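Local coordinates for protein beta-glycosidase (Bacteroides caccae, PDB 6T2R) that probably hydrolyses glycosidic bonds within mucin O-glycans, as an endo-acting glycoside hydrolase family 16 enzyme of a human gut bacterium, at residues P27-V32 with G107-V112; K54-N59 with G237-G242. All coordinates share one frame; numbering follows the deposited sequence.

Contact 1 (P27-V32 with G107-V112)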
# COMPACT_ATOMS: atom_id res chain seq x y z
N PRO A 27 24.88 -6.97 -11.94
CA PRO A 27 23.49 -6.56 -11.75
C PRO A 27 23.37 -5.59 -10.56
O PRO A 27 24.19 -5.64 -9.66
CB PRO A 27 22.74 -7.88 -11.52
CG PRO A 27 23.66 -8.96 -12.08
CD PRO A 27 25.07 -8.43 -11.96
N LYS A 28 22.36 -4.73 -10.57
CA LYS A 28 22.07 -3.81 -9.44
C LYS A 28 20.60 -3.38 -9.48
O LYS A 28 19.89 -3.75 -10.40
CB LYS A 28 22.98 -2.59 -9.53
CG LYS A 28 22.78 -1.72 -10.75
CD LYS A 28 23.76 -0.53 -10.79
CE LYS A 28 23.67 0.27 -12.08
NZ LYS A 28 24.21 1.65 -11.95
N TRP A 29 20.15 -2.65 -8.47
CA TRP A 29 18.80 -2.04 -8.45
C TRP A 29 18.77 -0.97 -9.55
O TRP A 29 19.65 -0.12 -9.51
CB TRP A 29 18.49 -1.48 -7.06
CG TRP A 29 18.22 -2.54 -6.03
CD1 TRP A 29 18.95 -2.80 -4.91
CD2 TRP A 29 17.12 -3.46 -6.01
NE1 TRP A 29 18.39 -3.83 -4.21
CE2 TRP A 29 17.27 -4.26 -4.85
CE3 TRP A 29 16.06 -3.73 -6.87
CZ2 TRP A 29 16.39 -5.28 -4.53
CZ3 TRP A 29 15.19 -4.75 -6.55
CH2 TRP A 29 15.35 -5.51 -5.39
N GLU A 30 17.90 -1.12 -10.54
CA GLU A 30 17.70 -0.15 -11.64
C GLU A 30 16.30 0.47 -11.49
O GLU A 30 15.32 -0.32 -11.38
CB GLU A 30 17.85 -0.83 -13.02
CG GLU A 30 19.24 -1.38 -13.34
CD GLU A 30 20.38 -0.39 -13.55
OE1 GLU A 30 21.52 -0.84 -13.88
OE2 GLU A 30 20.15 0.81 -13.33
N LEU A 31 16.20 1.80 -11.45
CA LEU A 31 14.90 2.52 -11.42
C LEU A 31 14.24 2.35 -12.79
O LEU A 31 14.81 2.80 -13.76
CB LEU A 31 15.11 4.00 -11.07
CG LEU A 31 13.82 4.82 -10.93
CD1 LEU A 31 13.03 4.38 -9.70
CD2 LEU A 31 14.12 6.30 -10.83
N VAL A 32 13.13 1.61 -12.86
CA VAL A 32 12.39 1.31 -14.13
C VAL A 32 11.18 2.27 -14.22
O VAL A 32 10.71 2.49 -15.33
CB VAL A 32 11.93 -0.16 -14.24
CG1 VAL A 32 13.12 -1.12 -14.31
CG2 VAL A 32 10.95 -0.57 -13.11
N GLY A 107 6.83 -7.78 -9.84
CA GLY A 107 7.79 -7.95 -8.74
C GLY A 107 8.69 -6.73 -8.60
O GLY A 107 8.20 -5.62 -8.68
N GLY A 108 9.99 -6.96 -8.40
CA GLY A 108 10.96 -5.90 -8.10
C GLY A 108 10.72 -5.29 -6.73
O GLY A 108 10.09 -5.95 -5.87
N ARG A 109 11.25 -4.08 -6.55
CA ARG A 109 11.24 -3.30 -5.28
C ARG A 109 10.24 -2.18 -5.48
O ARG A 109 10.39 -1.43 -6.44
CB ARG A 109 12.65 -2.79 -4.98
CG ARG A 109 12.72 -1.59 -4.05
CD ARG A 109 14.11 -1.34 -3.49
NE ARG A 109 14.62 -2.43 -2.68
CZ ARG A 109 15.82 -2.47 -2.12
NH1 ARG A 109 16.65 -1.46 -2.29
NH2 ARG A 109 16.20 -3.50 -1.40
N ILE A 110 9.21 -2.11 -4.67
CA ILE A 110 8.25 -0.98 -4.67
C ILE A 110 8.52 -0.17 -3.43
O ILE A 110 8.52 -0.78 -2.32
CB ILE A 110 6.81 -1.50 -4.75
CG1 ILE A 110 6.64 -2.42 -5.95
CG2 ILE A 110 5.87 -0.33 -4.83
CD1 ILE A 110 5.25 -3.00 -6.11
N GLU A 111 8.76 1.13 -3.58
CA GLU A 111 9.02 2.01 -2.42
C GLU A 111 8.14 3.24 -2.55
O GLU A 111 7.92 3.75 -3.70
CB GLU A 111 10.46 2.50 -2.28
CG GLU A 111 11.47 1.41 -2.06
CD GLU A 111 12.91 1.93 -2.06
OE1 GLU A 111 13.15 2.95 -2.68
OE2 GLU A 111 13.78 1.31 -1.42
N VAL A 112 7.62 3.67 -1.41
CA VAL A 112 6.78 4.89 -1.32
C VAL A 112 7.31 5.73 -0.16
O VAL A 112 7.45 5.17 0.98
CB VAL A 112 5.29 4.53 -1.15
CG1 VAL A 112 4.41 5.77 -1.05
CG2 VAL A 112 4.81 3.63 -2.28

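Contact 2 (K54-N59 with G237-G242)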
# COMPACT_ATOMS: atom_id res chain seq x y z
N LYS A 54 -17.57 -2.26 0.50
CA LYS A 54 -18.12 -2.80 1.77
C LYS A 54 -17.03 -3.04 2.81
O LYS A 54 -17.27 -2.75 3.98
CB LYS A 54 -18.88 -4.12 1.54
CG LYS A 54 -19.83 -4.18 0.34
CD LYS A 54 -21.05 -3.32 0.48
CE LYS A 54 -22.13 -3.96 1.33
NZ LYS A 54 -23.10 -2.92 1.75
N PRO A 55 -15.82 -3.58 2.48
CA PRO A 55 -14.84 -3.91 3.53
C PRO A 55 -14.47 -2.66 4.35
O PRO A 55 -14.62 -1.56 3.83
CB PRO A 55 -13.62 -4.49 2.81
CG PRO A 55 -14.04 -4.68 1.33
CD PRO A 55 -15.32 -3.89 1.12
N ASP A 56 -14.03 -2.87 5.60
CA ASP A 56 -13.70 -1.80 6.59
C ASP A 56 -12.78 -0.74 5.97
O ASP A 56 -12.87 0.45 6.35
CB ASP A 56 -12.97 -2.34 7.84
CG ASP A 56 -13.87 -2.91 8.92
OD1 ASP A 56 -15.07 -3.04 8.65
OD2 ASP A 56 -13.36 -3.23 10.01
N TRP A 57 -11.88 -1.16 5.07
CA TRP A 57 -10.87 -0.26 4.49
C TRP A 57 -11.55 0.63 3.45
O TRP A 57 -11.10 1.77 3.31
CB TRP A 57 -9.70 -1.05 3.89
CG TRP A 57 -9.95 -1.61 2.53
CD1 TRP A 57 -10.41 -2.86 2.22
CD2 TRP A 57 -9.75 -0.94 1.28
NE1 TRP A 57 -10.47 -3.02 0.87
CE2 TRP A 57 -10.06 -1.87 0.27
CE3 TRP A 57 -9.29 0.33 0.93
CZ2 TRP A 57 -9.96 -1.55 -1.09
CZ3 TRP A 57 -9.21 0.64 -0.42
CH2 TRP A 57 -9.51 -0.29 -1.40
N GLN A 58 -12.55 0.10 2.76
CA GLN A 58 -13.12 0.73 1.54
C GLN A 58 -14.44 1.46 1.86
O GLN A 58 -14.97 2.12 0.94
CB GLN A 58 -13.30 -0.32 0.46
CG GLN A 58 -13.09 0.26 -0.93
CD GLN A 58 -13.37 -0.77 -1.97
OE1 GLN A 58 -13.61 -1.93 -1.63
NE2 GLN A 58 -13.33 -0.36 -3.23
N ASN A 59 -14.94 1.30 3.09
CA ASN A 59 -16.08 2.00 3.72
C ASN A 59 -16.23 3.47 3.39
O ASN A 59 -17.37 3.96 3.40
CB ASN A 59 -15.85 2.17 5.22
CG ASN A 59 -16.63 1.11 5.89
OD1 ASN A 59 -17.33 0.44 5.17
ND2 ASN A 59 -16.54 0.97 7.19
N GLY A 237 -11.52 4.25 10.74
CA GLY A 237 -12.37 3.31 11.49
C GLY A 237 -12.33 1.87 10.98
O GLY A 237 -11.91 1.60 9.82
N GLY A 238 -12.82 0.96 11.82
CA GLY A 238 -12.90 -0.49 11.59
C GLY A 238 -12.59 -1.22 12.88
O GLY A 238 -12.23 -0.57 13.89
N SER A 239 -12.69 -2.55 12.86
CA SER A 239 -12.61 -3.34 14.11
C SER A 239 -11.16 -3.30 14.57
O SER A 239 -10.96 -3.25 15.77
CB SER A 239 -13.12 -4.75 13.93
OG SER A 239 -12.87 -5.20 12.61
N TRP A 240 -10.20 -3.27 13.65
CA TRP A 240 -8.76 -3.30 14.00
C TRP A 240 -8.32 -1.97 14.63
O TRP A 240 -7.71 -1.97 15.72
CB TRP A 240 -7.91 -3.68 12.77
CG TRP A 240 -6.46 -3.83 13.08
CD1 TRP A 240 -5.93 -4.22 14.27
CD2 TRP A 240 -5.35 -3.61 12.20
NE1 TRP A 240 -4.57 -4.25 14.19
CE2 TRP A 240 -4.18 -3.89 12.93
CE3 TRP A 240 -5.22 -3.18 10.87
CZ2 TRP A 240 -2.91 -3.77 12.38
CZ3 TRP A 240 -3.96 -3.09 10.30
CH2 TRP A 240 -2.82 -3.38 11.05
N VAL A 241 -8.62 -0.85 14.00
CA VAL A 241 -8.04 0.45 14.44
C VAL A 241 -8.82 1.01 15.63
O VAL A 241 -8.22 1.71 16.45
CB VAL A 241 -7.98 1.45 13.27
CG1 VAL A 241 -9.38 1.86 12.81
CG2 VAL A 241 -7.09 2.63 13.61
N GLY A 242 -10.11 0.68 15.75
CA GLY A 242 -10.95 1.17 16.86
C GLY A 242 -11.74 2.38 16.40
O GLY A 242 -11.81 2.63 15.16
O HOH W 1 -10.47 -3.48 10.58

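Contact 1 (P27-V32 with G107-V112)
The guanidinium group of R109 lies over one face of the W29 indole, a cation-pi stack with the two planes tilted by 24° and their centres 3.9 Å apart. R109 CZ sits above the five-membered ring, displaced toward the rim of the indole. Seen from the other partner, W29 CE2 stands over the middle of the guanidinium. The nearest approach is between W29 NE1 and R109 NH1 at 3.5 Å. Because NH1 comes over the ring face, this short distance belongs to the stack. The arginine reaches this place through a bend: its chain leaves the backbone extended and then folds at chi3 (-62°), which brings the head back over the pyrrole half.

A CH-pi contact extends the overlap along the indole. R109 CB lies above the six-membered ring, 3.6 Å from W29 CZ3, so the start and the end of one side chain cover the two rings of the other.

The residues belong to strands 29-35 and 108-116 of the beta-sandwich (jelly-roll) fold of family 16. Strand 251-263 pairs with both; W29 and R109 therefore meet across an intervening strand, their CA atoms 8.3 Å apart.

Salt bridging fixes the polar side of the arginine: R109 NE is held by D193 OD1 on strand 187-195, and NH2 also has a hydrogen-bonding partner elsewhere. Further aromatic packing surrounds W29, with W263 meeting it edge-to-face and W195 meeting it at an intermediate tilt.

Contact 2 (K54-N59 with G237-G242)
D56 OD2 receives the backbone N-H of S239, and this N-to-OD2 hydrogen bond of 3.0 Å, with an N-H...O angle of 157°, is the strongest direct polar link between the two segments. The donor meets OD2 on the syn side, 30° out of the carboxylate plane. Both segments are loops of the family 16 beta-sandwich: 54-59 lies between strands 48-49 and 68-71, while the loop containing 237-242 connects strand 228-233 to strand 251-263. The same oxygen takes a second, weak bond from S239 OG at 3.3 Å. A water adds a further link, donating to D56 OD2 and accepting from W240 N at 3.1 Å, so successive backbone N-H groups of the 237-242 loop are tied to one carboxylate oxygen, the second through solvent.

Residues 239-241 have helical backbone angles, and G242 N bonds to G238 O at 3.1 Å. D56 thus faces the start of a short helical turn, a setting that would probably favour its negative charge. Its own segment is a tight turn, in which P55 O accepts from both Q58 N and N59 N. With CG anti to the carbonyl carbon (chi1 -83°), the aspartate extends from this turn toward G238.

Just 123 Å² is buried between the segments, and the closest heavy-atom approaches all involve D56, with G237, G238 and S239. W57 leaves in a different direction, meeting W127 edge-to-face and resting on L231 and D233, while W240 turns off to an edge-to-face contact with Y157. Where the loops come together the backbone of G238 bears directly on the carboxylate, with G238 CA 3.2 Å from D56 OD2.

From the N terminus, the chain enters contact 1 at 27-32, then contact 2 at 54-59, before 107-112 closes the first loop, with 74 residues between its segments. It then runs through most of the remaining strands until 237-242 closes the second, with 177 residues between. The segments alternate, so the two closures cross rather than nest. Contact 1 joins strands 29-35 and 108-116, which flank strand 251-263; contact 2 joins two surface loops, the later of which leads into that same strand. The contacts lie on opposite sides of the chain's centre, with centres 31 Å apart and nearest atoms about 14 Å apart.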